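Local atomic coordinates of dodecin (Thermus thermophilus, PDB entry 2UX9), a protein that binds and sequesters flavins such as FMN and FAD, and also coenzyme A, and may serve as a cofactor storage protein in a hollow dodecamer. Residues Ala21-Leu26 with Val58-Val62; Arg34-Glu40 with Glu61-Glu67. The protein carries 1 engineered substitution. All blocks are in the same frame, centred on the assembly; numbering follows the deposited sequence. Where two conformers were deposited one is given.

Contact 1. Residues Ala21-Leu26 with Val58-Val62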
ATOM      1  N   ALA C  21     -21.785 -13.065   5.993  1.00 11.97           N
ATOM      2  CA  ALA C  21     -21.280 -12.956   4.624  1.00 12.01           C
ATOM      3  C   ALA C  21     -20.047 -13.842   4.421  1.00 12.29           C
ATOM      4  O   ALA C  21     -19.927 -14.555   3.416  1.00 12.57           O
ATOM      5  CB  ALA C  21     -20.963 -11.510   4.296  1.00 12.42           C
ATOM      6  N   ILE C  22     -19.143 -13.834   5.399  1.00 12.64           N
ATOM      7  CA  ILE C  22     -17.986 -14.722   5.351  1.00 12.73           C
ATOM      8  C   ILE C  22     -18.453 -16.180   5.311  1.00 12.42           C
ATOM      9  O   ILE C  22     -17.985 -16.974   4.499  1.00 12.58           O
ATOM     10  CB  ILE C  22     -17.073 -14.484   6.564  1.00 12.86           C
ATOM     11  CG1 ILE C  22     -16.432 -13.092   6.468  1.00 13.52           C
ATOM     12  CG2 ILE C  22     -16.003 -15.564   6.651  1.00 13.25           C
ATOM     13  CD1 ILE C  22     -15.766 -12.616   7.747  1.00 13.88           C
ATOM     14  N   GLN C  23     -19.382 -16.530   6.189  1.00 12.40           N
ATOM     15  CA  GLN C  23     -19.857 -17.905   6.262  1.00 12.53           C
ATOM     16  C   GLN C  23     -20.538 -18.345   4.969  1.00 12.95           C
ATOM     17  O   GLN C  23     -20.420 -19.499   4.577  1.00 13.04           O
ATOM     18  CB  GLN C  23     -20.802 -18.101   7.457  1.00 12.54           C
ATOM     19  CG  GLN C  23     -20.132 -17.974   8.833  1.00 12.90           C
ATOM     20  CD  GLN C  23     -19.425 -19.235   9.295  1.00 13.85           C
ATOM     21  OE1 GLN C  23     -18.826 -19.964   8.509  1.00 15.24           O
ATOM     22  NE2 GLN C  23     -19.474 -19.486  10.599  1.00 14.88           N
ATOM     23  N   ALA C  24     -21.243 -17.435   4.304  1.00 13.37           N
ATOM     24  CA  ALA C  24     -21.884 -17.768   3.031  1.00 13.29           C
ATOM     25  C   ALA C  24     -20.839 -18.131   1.980  1.00 12.90           C
ATOM     26  O   ALA C  24     -21.009 -19.095   1.222  1.00 13.18           O
ATOM     27  CB  ALA C  24     -22.748 -16.611   2.536  1.00 13.71           C
ATOM     28  N   ALA C  25     -19.751 -17.374   1.918  1.00 12.61           N
ATOM     29  CA  ALA C  25     -18.696 -17.689   0.951  1.00 12.38           C
ATOM     30  C   ALA C  25     -18.091 -19.057   1.245  1.00 12.60           C
ATOM     31  O   ALA C  25     -17.889 -19.864   0.344  1.00 12.58           O
ATOM     32  CB  ALA C  25     -17.620 -16.616   0.927  1.00 12.80           C
ATOM     33  N   LEU C  26     -17.837 -19.326   2.518  1.00 12.96           N
ATOM     34  CA  LEU C  26     -17.210 -20.577   2.903  1.00 13.00           C
ATOM     35  C   LEU C  26     -18.140 -21.769   2.719  1.00 12.99           C
ATOM     36  O   LEU C  26     -17.681 -22.849   2.385  1.00 13.41           O
ATOM     37  CB  LEU C  26     -16.704 -20.510   4.346  1.00 13.17           C
ATOM     38  CG  LEU C  26     -15.630 -19.462   4.642  1.00 13.89           C
ATOM     39  CD1 LEU C  26     -15.107 -19.562   6.073  1.00 13.43           C
ATOM     40  CD2 LEU C  26     -14.474 -19.586   3.665  1.00 16.31           C
ATOM     41  N   VAL C  58     -18.292  -9.188   1.643  1.00 12.43           N
ATOM     42  CA  VAL C  58     -16.955  -9.377   2.178  1.00 12.25           C
ATOM     43  C   VAL C  58     -16.130 -10.101   1.129  1.00 12.07           C
ATOM     44  O   VAL C  58     -16.469 -11.215   0.727  1.00 12.77           O
ATOM     45  CB  VAL C  58     -16.992 -10.150   3.484  1.00 12.03           C
ATOM     46  CG1 VAL C  58     -15.581 -10.353   4.007  1.00 12.56           C
ATOM     47  CG2 VAL C  58     -17.837  -9.401   4.503  1.00 13.22           C
ATOM     48  N   VAL C  59     -15.082  -9.437   0.659  1.00 11.98           N
ATOM     49  CA  VAL C  59     -14.190  -9.974  -0.346  1.00 12.02           C
ATOM     50  C   VAL C  59     -13.099 -10.700   0.402  1.00 13.00           C
ATOM     51  O   VAL C  59     -12.431 -10.103   1.237  1.00 13.14           O
ATOM     52  CB  VAL C  59     -13.570  -8.857  -1.196  1.00 12.44           C
ATOM     53  CG1 VAL C  59     -12.650  -9.455  -2.293  1.00 12.15           C
ATOM     54  CG2 VAL C  59     -14.662  -7.955  -1.793  1.00 12.53           C
ATOM     55  N   LEU C  60     -12.932 -11.991   0.138  1.00 13.82           N
ATOM     56  CA  LEU C  60     -11.928 -12.745   0.852  1.00 14.66           C
ATOM     57  C   LEU C  60     -11.180 -13.714  -0.033  1.00 14.03           C
ATOM     58  O   LEU C  60     -11.693 -14.187  -1.043  1.00 15.00           O
ATOM     59  CB  LEU C  60     -12.524 -13.445   2.079  1.00 16.55           C
ATOM     60  CG  LEU C  60     -13.580 -14.527   1.863  1.00 17.97           C
ATOM     61  CD1 LEU C  60     -13.982 -15.200   3.180  1.00 21.17           C
ATOM     62  CD2 LEU C  60     -14.818 -13.994   1.170  1.00 22.87           C
ATOM     63  N   GLU C  61      -9.937 -13.961   0.336  1.00 13.82           N
ATOM     64  CA  GLU C  61      -9.122 -15.026  -0.242  0.50 13.86           C
ATOM     65  C   GLU C  61      -9.306 -16.272   0.598  1.00 13.78           C
ATOM     66  O   GLU C  61      -9.298 -16.185   1.831  1.00 13.98           O
ATOM     67  CB  GLU C  61      -7.647 -14.634  -0.213  0.50 14.32           C
ATOM     68  CG  GLU C  61      -7.298 -13.414  -1.058  0.50 15.50           C
ATOM     69  CD  GLU C  61      -7.129 -13.742  -2.525  0.50 16.98           C
ATOM     70  OE1 GLU C  61      -6.951 -12.800  -3.319  0.50 18.60           O
ATOM     71  OE2 GLU C  61      -7.169 -14.937  -2.889  0.50 18.71           O
ATOM     72  N   VAL C  62      -9.458 -17.413  -0.055  1.00 13.46           N
ATOM     73  CA  VAL C  62      -9.616 -18.674   0.636  1.00 13.76           C
ATOM     74  C   VAL C  62      -8.474 -19.578   0.174  1.00 13.06           C
ATOM     75  O   VAL C  62      -8.287 -19.780  -1.033  1.00 13.56           O
ATOM     76  CB  VAL C  62     -10.984 -19.282   0.316  1.00 14.86           C
ATOM     77  CG1 VAL C  62     -11.133 -20.594   0.985  1.00 16.89           C
ATOM     78  CG2 VAL C  62     -12.112 -18.309   0.751  1.00 17.27           C
TER
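Helix segment 21-26 lies across strand segment 58-62. Their axes come within 8.7 Å, and their N-to-C directions differ by 47°, with a signed crossing angle of -47°. The backbones are nearest at the start, where Ala21 CA is 6.1 Å from Val58 CA. At the other end Leu26 CA is 8.2 Å from Val62 CA. The small Ala21 allows the close approach: its CB meets Val58 CG2 at 3.8 Å. Ile22 reaches Val58 through CG1 to CG1 at 3.8 Å and Leu60 through CG2 to CD1 at 4.0 Å. One turn on from Ala21, Ala25 CB rests against Leu60 CD2 at 3.8 Å. Leu60 thus sits among Ile22, Ala25 and Leu26. The Leu26 side chain bridges the wider end, with CD2 4.0 Å from Val62 CG2. Val58, Leu60 and Val62 point toward the helix. Val59 and Glu61 lie on the other face of the strand, where Val59 touches FMN. Gln23 points away and hydrogen-bonds through OE1 to Val53 N of a neighbouring subunit. No hydrogen bond joins the two segments, and every touching residue is buried. The contact is purely apolar: it packs the helix on the middle strand of the antiparallel sheet and forms part of the hydrophobic core of the dodecin subunit.

Contact 2. Residues Arg34-Glu40 with Glu61-Glu67; sequences RHLDWFE and EVGFALE. Engineered in segment 61-67: Ala65 (natural residue Arg). With COA (coenzyme A), chain Q.
Strands 36-40 and 61-65 run antiparallel, with axes 4.6 Å apart at 151°. Leu36-Phe64 and Phe39-Val62 are non-hydrogen-bonded pairs; Trp38-Gly63 and Glu40-Glu61 are hydrogen-bonded. Backbone bonds: Ala65 N to His35 O (3.1 Å), Gly63 N to Trp38 O (2.8 Å), and Glu40 N to Glu61 O and Glu61 N to Glu40 O (both 2.9 Å). Gly63 O accepts from Asp37 N (2.9 Å) and weakly from Trp38 N (3.4 Å). Asp37 (phi/psi -119/-48) and Trp38 form a classic bulge opposite Gly63. Trp38 (chi1 p) lays its six-membered ring over Gly63 CA, 3.7 Å from the centroid, a CH-pi contact. Leu36 CD2 packs on Val62 CG1 (3.6 Å). Arg34 NE and NH2 salt-bridge Glu67 OE2 (2.7 Å) and OE1 (2.9 Å). Coenzyme A N6A donates to Arg34 O (2.9 Å) and engineered Ala65 O (2.8 Å); N7A accepts from Arg34 N and N1A from Glu67 N (both 3.0 Å). This bulged hairpin holds the adenine of coenzyme A and, through Asp37, Trp38 and Ala65, part of an FMN pocket.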
ATOM      1  N   ARG C  34     -12.126 -29.030  -1.382  1.00 12.49           N
ATOM      2  CA  ARG C  34     -11.697 -29.825  -0.234  1.00 12.25           C
ATOM      3  C   ARG C  34     -10.424 -29.241   0.355  1.00 12.50           C
ATOM      4  O   ARG C  34      -9.672 -28.535  -0.324  1.00 13.11           O
ATOM      5  CB  ARG C  34     -11.457 -31.266  -0.665  1.00 12.05           C
ATOM      6  CG  ARG C  34     -12.710 -31.931  -1.188  1.00 12.11           C
ATOM      7  CD  ARG C  34     -12.428 -33.321  -1.713  1.00 12.66           C
ATOM      8  NE  ARG C  34     -11.574 -33.322  -2.897  1.00 11.82           N
ATOM      9  CZ  ARG C  34     -11.997 -33.200  -4.156  1.00 12.23           C
ATOM     10  NH1 ARG C  34     -13.290 -33.027  -4.452  1.00 14.07           N
ATOM     11  NH2 ARG C  34     -11.115 -33.265  -5.134  1.00 12.40           N
ATOM     12  N   HIS C  35     -10.195 -29.515   1.636  1.00 13.17           N
ATOM     13  CA  HIS C  35      -8.997 -29.064   2.348  1.00 12.75           C
ATOM     14  C   HIS C  35      -8.903 -27.556   2.451  1.00 12.57           C
ATOM     15  O   HIS C  35      -7.812 -26.981   2.405  1.00 13.21           O
ATOM     16  CB  HIS C  35      -7.741 -29.673   1.733  1.00 13.05           C
ATOM     17  CG  HIS C  35      -7.800 -31.164   1.674  1.00 15.87           C
ATOM     18  ND1 HIS C  35      -7.667 -31.945   2.800  1.00 20.66           N
ATOM     19  CD2 HIS C  35      -8.048 -32.012   0.650  1.00 19.98           C
ATOM     20  CE1 HIS C  35      -7.803 -33.215   2.467  1.00 22.30           C
ATOM     21  NE2 HIS C  35      -8.044 -33.282   1.172  1.00 20.26           N
ATOM     22  N   LEU C  36     -10.055 -26.931   2.645  1.00 12.56           N
ATOM     23  CA  LEU C  36     -10.119 -25.500   2.938  1.00 12.35           C
ATOM     24  C   LEU C  36      -9.461 -25.260   4.295  1.00 12.61           C
ATOM     25  O   LEU C  36      -9.832 -25.903   5.278  1.00 13.46           O
ATOM     26  CB  LEU C  36     -11.571 -25.020   2.958  1.00 13.07           C
ATOM     27  CG  LEU C  36     -12.301 -25.111   1.618  1.00 14.44           C
ATOM     28  CD1 LEU C  36     -13.775 -24.834   1.778  1.00 16.92           C
ATOM     29  CD2 LEU C  36     -11.701 -24.155   0.605  1.00 18.45           C
ATOM     30  N   ASP C  37      -8.497 -24.341   4.342  1.00 12.19           N
ATOM     31  CA  ASP C  37      -7.649 -24.175   5.522  1.00 12.42           C
ATOM     32  C   ASP C  37      -7.732 -22.794   6.185  1.00 11.65           C
ATOM     33  O   ASP C  37      -7.862 -22.697   7.413  1.00 12.42           O
ATOM     34  CB  ASP C  37      -6.195 -24.481   5.138  1.00 12.55           C
ATOM     35  CG  ASP C  37      -5.918 -25.968   5.007  1.00 15.23           C
ATOM     36  OD1 ASP C  37      -6.624 -26.790   5.626  1.00 16.51           O
ATOM     37  OD2 ASP C  37      -4.978 -26.314   4.265  1.00 16.66           O
ATOM     38  N   TRP C  38      -7.633 -21.727   5.405  1.00 11.97           N
ATOM     39  CA  TRP C  38      -7.649 -20.387   5.979  1.00 11.81           C
ATOM     40  C   TRP C  38      -8.271 -19.383   5.029  1.00 11.51           C
ATOM     41  O   TRP C  38      -8.432 -19.651   3.840  1.00 12.21           O
ATOM     42  CB  TRP C  38      -6.228 -19.948   6.404  1.00 12.66           C
ATOM     43  CG  TRP C  38      -5.416 -19.331   5.301  1.00 13.12           C
ATOM     44  CD1 TRP C  38      -5.264 -18.008   5.055  1.00 13.59           C
ATOM     45  CD2 TRP C  38      -4.660 -20.016   4.291  1.00 13.17           C
ATOM     46  NE1 TRP C  38      -4.466 -17.821   3.953  1.00 13.48           N
ATOM     47  CE2 TRP C  38      -4.077 -19.039   3.473  1.00 13.43           C
ATOM     48  CE3 TRP C  38      -4.403 -21.360   4.022  1.00 13.34           C
ATOM     49  CZ2 TRP C  38      -3.256 -19.359   2.384  1.00 12.95           C
ATOM     50  CZ3 TRP C  38      -3.590 -21.679   2.934  1.00 13.54           C
ATOM     51  CH2 TRP C  38      -3.037 -20.681   2.128  1.00 14.15           C
ATOM     52  N   PHE C  39      -8.650 -18.233   5.574  1.00 11.65           N
ATOM     53  CA  PHE C  39      -9.139 -17.133   4.768  1.00 12.15           C
ATOM     54  C   PHE C  39      -8.509 -15.828   5.213  1.00 12.26           C
ATOM     55  O   PHE C  39      -8.005 -15.708   6.326  1.00 11.79           O
ATOM     56  CB  PHE C  39     -10.674 -17.037   4.771  1.00 12.36           C
ATOM     57  CG  PHE C  39     -11.267 -16.705   6.114  1.00 12.46           C
ATOM     58  CD1 PHE C  39     -11.499 -15.391   6.499  1.00 12.20           C
ATOM     59  CD2 PHE C  39     -11.598 -17.710   6.997  1.00 12.35           C
ATOM     60  CE1 PHE C  39     -12.043 -15.093   7.735  1.00 12.85           C
ATOM     61  CE2 PHE C  39     -12.149 -17.418   8.223  1.00 13.05           C
ATOM     62  CZ  PHE C  39     -12.364 -16.105   8.597  1.00 12.51           C
ATOM     63  N   GLU C  40      -8.519 -14.873   4.294  1.00 12.12           N
ATOM     64  CA  GLU C  40      -7.990 -13.532   4.499  1.00 12.32           C
ATOM     65  C   GLU C  40      -9.029 -12.565   3.969  1.00 12.44           C
ATOM     66  O   GLU C  40      -9.357 -12.616   2.785  1.00 13.07           O
ATOM     67  CB  GLU C  40      -6.690 -13.336   3.709  1.00 13.18           C
ATOM     68  CG  GLU C  40      -5.577 -14.311   4.050  1.00 15.44           C
ATOM     69  CD  GLU C  40      -4.491 -14.404   2.979  1.00 16.78           C
ATOM     70  OE1 GLU C  40      -4.525 -13.656   1.966  1.00 21.31           O
ATOM     71  OE2 GLU C  40      -3.586 -15.231   3.138  1.00 16.07           O
ATOM     72  N   GLU C  61      -9.937 -13.961   0.336  1.00 13.82           N
ATOM     73  CA  GLU C  61      -9.122 -15.026  -0.242  0.50 13.86           C
ATOM     74  C   GLU C  61      -9.306 -16.272   0.598  1.00 13.78           C
ATOM     75  O   GLU C  61      -9.298 -16.185   1.831  1.00 13.98           O
ATOM     76  CB  GLU C  61      -7.647 -14.634  -0.213  0.50 14.32           C
ATOM     77  CG  GLU C  61      -7.298 -13.414  -1.058  0.50 15.50           C
ATOM     78  CD  GLU C  61      -7.129 -13.742  -2.525  0.50 16.98           C
ATOM     79  OE1 GLU C  61      -6.951 -12.800  -3.319  0.50 18.60           O
ATOM     80  OE2 GLU C  61      -7.169 -14.937  -2.889  0.50 18.71           O
ATOM     81  N   VAL C  62      -9.458 -17.413  -0.055  1.00 13.46           N
ATOM     82  CA  VAL C  62      -9.616 -18.674   0.636  1.00 13.76           C
ATOM     83  C   VAL C  62      -8.474 -19.578   0.174  1.00 13.06           C
ATOM     84  O   VAL C  62      -8.287 -19.780  -1.033  1.00 13.56           O
ATOM     85  CB  VAL C  62     -10.984 -19.282   0.316  1.00 14.86           C
ATOM     86  CG1 VAL C  62     -11.133 -20.594   0.985  1.00 16.89           C
ATOM     87  CG2 VAL C  62     -12.112 -18.309   0.751  1.00 17.27           C
ATOM     88  N   GLY C  63      -7.703 -20.097   1.127  1.00 13.09           N
ATOM     89  CA  GLY C  63      -6.573 -20.973   0.853  1.00 12.80           C
ATOM     90  C   GLY C  63      -6.898 -22.421   1.150  1.00 13.09           C
ATOM     91  O   GLY C  63      -7.459 -22.741   2.211  1.00 12.84           O
ATOM     92  N   PHE C  64      -6.529 -23.299   0.230  1.00 12.95           N
ATOM     93  CA  PHE C  64      -6.768 -24.727   0.382  1.00 12.87           C
ATOM     94  C   PHE C  64      -5.583 -25.550  -0.115  1.00 12.52           C
ATOM     95  O   PHE C  64      -4.883 -25.157  -1.039  1.00 12.83           O
ATOM     96  CB  PHE C  64      -8.098 -25.169  -0.277  1.00 13.05           C
ATOM     97  CG  PHE C  64      -8.195 -24.925  -1.761  1.00 13.54           C
ATOM     98  CD1 PHE C  64      -8.024 -25.960  -2.654  1.00 13.33           C
ATOM     99  CD2 PHE C  64      -8.538 -23.679  -2.266  1.00 13.83           C
ATOM    100  CE1 PHE C  64      -8.163 -25.761  -4.026  1.00 15.44           C
ATOM    101  CE2 PHE C  64      -8.661 -23.481  -3.628  1.00 15.50           C
ATOM    102  CZ  PHE C  64      -8.477 -24.520  -4.498  1.00 15.27           C
ATOM    103  N   ALA C  65      -5.346 -26.682   0.529  1.00 12.97           N
ATOM    104  CA  ALA C  65      -4.229 -27.552   0.155  1.00 12.89           C
ATOM    105  C   ALA C  65      -4.584 -28.366  -1.078  1.00 13.86           C
ATOM    106  O   ALA C  65      -5.649 -28.981  -1.131  1.00 13.75           O
ATOM    107  CB  ALA C  65      -3.871 -28.481   1.313  1.00 13.78           C
ATOM    108  N   LEU C  66      -3.691 -28.371  -2.066  1.00 13.35           N
ATOM    109  CA  LEU C  66      -3.913 -29.103  -3.309  1.00 13.77           C
ATOM    110  C   LEU C  66      -3.587 -30.578  -3.118  1.00 13.89           C
ATOM    111  O   LEU C  66      -2.529 -30.925  -2.622  1.00 14.20           O
ATOM    112  CB  LEU C  66      -3.059 -28.508  -4.430  1.00 14.70           C
ATOM    113  CG  LEU C  66      -3.474 -27.109  -4.873  1.00 14.55           C
ATOM    114  CD1 LEU C  66      -2.520 -26.583  -5.947  1.00 17.08           C
ATOM    115  CD2 LEU C  66      -4.905 -27.070  -5.386  1.00 17.16           C
ATOM    116  N   GLU C  67      -4.518 -31.436  -3.518  1.00 13.78           N
ATOM    117  CA  GLU C  67      -4.313 -32.874  -3.537  1.00 14.51           C
ATOM    118  C   GLU C  67      -3.255 -33.226  -4.562  1.00 15.31           C
ATOM    119  O   GLU C  67      -3.195 -32.633  -5.634  1.00 16.22           O
ATOM    120  CB  GLU C  67      -5.629 -33.592  -3.846  1.00 13.77           C
ATOM    121  CG  GLU C  67      -6.656 -33.435  -2.741  1.00 13.01           C
ATOM    122  CD  GLU C  67      -8.083 -33.610  -3.186  1.00 11.64           C
ATOM    123  OE1 GLU C  67      -8.372 -33.640  -4.397  1.00 12.29           O
ATOM    124  OE2 GLU C  67      -8.935 -33.721  -2.289  1.00 12.57           O
TER
HETATM  125  N1A COA Q1074      -7.139 -30.315  -4.525  1.00 13.32           N
HETATM  126  C2A COA Q1074      -7.282 -30.619  -5.869  1.00 12.79           C
HETATM  127  N3A COA Q1074      -8.510 -30.570  -6.468  1.00 13.50           N
HETATM  128  C4A COA Q1074      -9.598 -30.227  -5.753  1.00 13.11           C
HETATM  129  C5A COA Q1074      -9.478 -29.911  -4.395  1.00 11.68           C
HETATM  130  C6A COA Q1074      -8.234 -29.954  -3.781  1.00 12.41           C
HETATM  131  N6A COA Q1074      -8.063 -29.597  -2.500  1.00 13.40           N
HETATM  132  N7A COA Q1074     -10.708 -29.613  -3.948  1.00 13.57           N
HETATM  133  C8A COA Q1074     -11.595 -29.724  -4.962  1.00 14.70           C
HETATM  134  N9A COA Q1074     -10.906 -30.094  -6.086  1.00 14.22           N
HETATM  135  C1B COA Q1074     -11.424 -30.139  -7.462  1.00 17.54           C
HETATM  136  C2B COA Q1074     -12.764 -30.831  -7.609  1.00 17.92           C
HETATM  137  O2B COA Q1074     -12.690 -32.236  -7.593  1.00 20.37           O
HETATM  138  C3B COA Q1074     -13.214 -30.283  -8.938  1.00 20.37           C
HETATM  139  O3B COA Q1074     -12.565 -30.938  -9.995  1.00 20.53           O
HETATM  140  P3B COA Q1074     -13.398 -31.581 -11.211  1.00 23.18           P
HETATM  141  O7A COA Q1074     -12.363 -32.072 -12.186  1.00 24.87           O
HETATM  142  O8A COA Q1074     -14.319 -32.646 -10.696  1.00 26.58           O
HETATM  143  O9A COA Q1074     -14.191 -30.471 -11.861  1.00 26.56           O
HETATM  144  C4B COA Q1074     -12.740 -28.848  -8.865  1.00 19.01           C
HETATM  145  O4B COA Q1074     -11.697 -28.821  -7.896  1.00 17.53           O
HETATM  146  C5B COA Q1074     -13.937 -27.989  -8.484  1.00 21.11           C
HETATM  147  O5B COA Q1074     -14.859 -27.963  -9.561  1.00 23.66           O
HETATM  148  P1A COA Q1074     -15.149 -26.633 -10.420  1.00 24.48           P
HETATM  149  O1A COA Q1074     -15.561 -26.993 -11.838  1.00 24.85           O
HETATM  150  O2A COA Q1074     -13.968 -25.682 -10.412  1.00 23.57           O
HETATM  151  O3A COA Q1074     -16.459 -26.002  -9.757  1.00 23.68           O
HETATM  152  P2A COA Q1074     -16.531 -24.799  -8.711  1.00 23.25           P
HETATM  153  O4A COA Q1074     -17.988 -24.832  -8.390  1.00 24.18           O
HETATM  154  O5A COA Q1074     -15.684 -25.078  -7.501  1.00 25.37           O
HETATM  155  O6A COA Q1074     -16.098 -23.451  -9.482  1.00 20.94           O
HETATM  156  CBP COA Q1074     -15.879 -21.848 -11.264  1.00 21.99           C
HETATM  157  CCP COA Q1074     -16.572 -23.121 -10.776  1.00 22.22           C
HETATM  158  CDP COA Q1074     -16.327 -21.548 -12.691  1.00 23.19           C
HETATM  159  CEP COA Q1074     -16.281 -20.693 -10.356  1.00 22.50           C
HETATM  160  CAP COA Q1074     -14.364 -22.014 -11.202  1.00 21.82           C
HETATM  161  OAP COA Q1074     -13.986 -23.248 -11.770  1.00 21.99           O
HETATM  162  C9P COA Q1074     -13.646 -20.891 -11.878  1.00 23.37           C
HETATM  163  O9P COA Q1074     -13.585 -19.647 -11.256  1.00 21.61           O
HETATM  164  N8P COA Q1074     -13.089 -21.071 -13.063  1.00 25.39           N
HETATM  165  C7P COA Q1074     -13.033 -19.950 -13.992  1.00 26.27           C
HETATM  166  C6P COA Q1074     -11.867 -20.132 -14.921  1.00 25.70           C
HETATM  167  C5P COA Q1074     -11.522 -18.851 -15.622  1.00 22.86           C
HETATM  168  O5P COA Q1074     -10.889 -17.954 -15.049  1.00 20.22           O
HETATM  169  N4P COA Q1074     -11.923 -18.802 -16.881  1.00 22.14           N
HETATM  170  C3P COA Q1074     -11.148 -18.085 -17.871  1.00 22.80           C
HETATM  171  C2P COA Q1074     -11.939 -16.854 -18.274  1.00 22.81           C
HETATM  172  S1P COA Q1074     -10.969 -15.772 -19.334  1.00 25.37           S
HETATM  173  O   HOH W   1      -8.818 -35.357  -0.234  1.00 24.03           O

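In the fold
From the N terminus the chain runs through strand 4-14, helix 18-32, strand 36-49 and strand 52-65. Both contacts close when this last strand returns between the other two. Contact 1 closes the longer loop, from the helix to the middle of strand 52-65. Contact 2 begins later. Their second segments overlap at Glu61 and Val62, so the two loops end on the same part of the strand; contact 2 runs on to Glu67. Phe39 joins the two: it packs on Ile22, Leu26 and Leu60. Contact 1 fixes the helix to the sheet, and contact 2 joins two of its strands. Trp38, Phe39 and Glu40 also pair with a neighbouring subunit's strand, extending the sheet across the interface.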